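Local atomic coordinates of protein-arginine-phosphatase (Geobacillus stearothermophilus, PDB entry 4PIC), a protein that removes phosphate from phosphorylated arginine residues of proteins, probably counteracting the arginine kinase McsB, and has almost no activity on phosphotyrosine peptides. Residues A[20-25]-A[128-133]. Residues are numbered along the deposited sequence; the frame is centred on the assembly and turned at random.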
# COMPACT_ATOMS: atom_id res chain seq x y z
N ALA A 20 -14.58 -12.09 3.04
CA ALA A 20 -15.89 -11.47 2.97
C ALA A 20 -16.94 -12.47 2.51
O ALA A 20 -18.03 -12.53 3.07
CB ALA A 20 -15.87 -10.24 2.06
N ALA A 21 -16.61 -13.27 1.50
CA ALA A 21 -17.57 -14.23 0.98
C ALA A 21 -17.92 -15.29 2.02
O ALA A 21 -19.08 -15.69 2.14
CB ALA A 21 -17.07 -14.88 -0.29
N LEU A 22 -16.91 -15.78 2.74
CA LEU A 22 -17.15 -16.80 3.76
C LEU A 22 -18.04 -16.26 4.86
O LEU A 22 -18.93 -16.97 5.33
CB LEU A 22 -15.82 -17.30 4.33
CG LEU A 22 -15.03 -18.19 3.37
CD1 LEU A 22 -13.60 -18.29 3.86
CD2 LEU A 22 -15.68 -19.57 3.32
N LEU A 23 -17.82 -15.02 5.28
CA LEU A 23 -18.63 -14.49 6.37
C LEU A 23 -20.03 -14.19 5.89
O LEU A 23 -21.02 -14.52 6.56
CB LEU A 23 -17.97 -13.24 6.99
CG LEU A 23 -18.74 -12.56 8.13
CD1 LEU A 23 -19.03 -13.56 9.25
CD2 LEU A 23 -17.97 -11.35 8.64
N GLU A 24 -20.14 -13.59 4.70
CA GLU A 24 -21.44 -13.21 4.15
C GLU A 24 -22.31 -14.45 3.92
O GLU A 24 -23.52 -14.41 4.13
CB GLU A 24 -21.26 -12.42 2.85
CG GLU A 24 -22.55 -12.03 2.14
CD GLU A 24 -23.36 -10.98 2.89
OE1 GLU A 24 -22.85 -10.38 3.86
OE2 GLU A 24 -24.53 -10.75 2.50
N ASN A 25 -21.68 -15.55 3.53
CA ASN A 25 -22.42 -16.79 3.30
C ASN A 25 -23.17 -17.27 4.53
O ASN A 25 -24.18 -17.97 4.41
CB ASN A 25 -21.49 -17.91 2.81
CG ASN A 25 -22.24 -19.01 2.09
OD1 ASN A 25 -23.08 -18.74 1.24
ND2 ASN A 25 -21.94 -20.25 2.44
N ALA A 128 -5.46 -23.42 0.80
CA ALA A 128 -4.88 -23.33 2.14
C ALA A 128 -5.35 -22.06 2.84
O ALA A 128 -5.74 -22.09 4.03
CB ALA A 128 -3.37 -23.36 2.06
N ALA A 129 -5.32 -20.95 2.11
CA ALA A 129 -5.78 -19.66 2.64
C ALA A 129 -7.27 -19.73 2.97
O ALA A 129 -7.70 -19.27 4.04
CB ALA A 129 -5.51 -18.55 1.64
N ARG A 130 -8.06 -20.29 2.07
CA ARG A 130 -9.49 -20.45 2.31
C ARG A 130 -9.75 -21.24 3.59
O ARG A 130 -10.63 -20.90 4.37
CB ARG A 130 -10.18 -21.13 1.13
CG ARG A 130 -11.70 -21.19 1.29
CD ARG A 130 -12.28 -22.32 0.46
NE ARG A 130 -11.84 -23.61 0.98
CZ ARG A 130 -11.77 -24.73 0.26
NH1 ARG A 130 -12.11 -24.74 -1.02
NH2 ARG A 130 -11.34 -25.84 0.84
N ASP A 131 -8.99 -22.32 3.79
CA ASP A 131 -9.21 -23.19 4.94
C ASP A 131 -8.87 -22.46 6.23
O ASP A 131 -9.59 -22.59 7.22
CB ASP A 131 -8.37 -24.46 4.80
CG ASP A 131 -8.89 -25.39 3.71
OD1 ASP A 131 -10.09 -25.29 3.36
OD2 ASP A 131 -8.11 -26.23 3.22
N GLU A 132 -7.79 -21.69 6.21
CA GLU A 132 -7.43 -20.87 7.37
C GLU A 132 -8.55 -19.89 7.66
O GLU A 132 -8.97 -19.73 8.81
CB GLU A 132 -6.14 -20.08 7.12
CG GLU A 132 -4.85 -20.91 7.10
CD GLU A 132 -3.64 -20.10 6.67
OE1 GLU A 132 -3.82 -18.94 6.26
OE2 GLU A 132 -2.51 -20.63 6.73
N LEU A 133 -9.04 -19.24 6.61
CA LEU A 133 -10.10 -18.25 6.75
C LEU A 133 -11.40 -18.88 7.24
O LEU A 133 -12.10 -18.29 8.06
CB LEU A 133 -10.35 -17.54 5.42
CG LEU A 133 -9.29 -16.55 5.00
CD1 LEU A 133 -9.51 -16.14 3.54
CD2 LEU A 133 -9.33 -15.35 5.92
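Leu-22 meets Leu-133 and Arg-130 through a single methyl, as following its side chain outward demonstrates. Leu-22 CB heads for the helix of 128-133 but stays 5.6 Å from Leu-133 CB. With chi1 at -73°, Leu-22 CG stands anti to the carbonyl carbon, still 4.9 Å from Arg-130 CG. At the fork Leu-22 CD1 reaches across to lie 3.7 Å from Leu-133 CB. The same CD1 is 4.0 Å from the backbone O of Arg-130, thus resting against both and, more loosely, against Arg-130 CG. Leu-22 CD2, the other branch, comes no closer than 4.8 Å to Arg-130 CG. The two leucine side chains cross at about a right angle, consistent with one methyl rather than a flank meeting Leu-133. That single methyl makes a small contact: 111 Å² buried, summed over both segments.

Helix 15-25 begins at Arg-15, which closes the CX5R phosphate-binding loop of the low molecular weight phosphatase fold, and the contact joins it to the long C-terminal helix 123-150. Leu-133 has its side chain about 5 Å from that of Arg-15, and Ile-137, a turn further on, also touches Leu-22.

Beyond its aliphatic part, Arg-130 turns to polar partners: NH2 donates a hydrogen bond, part of a salt bridge, to Asp-131 OD1 at 2.9 Å (157°), on the syn side of the carboxylate and near the guanidinium plane, while NH1 hydrogen-bonds to Val-53 O and forms a salt bridge with Glu-56, tying in helix 48-56.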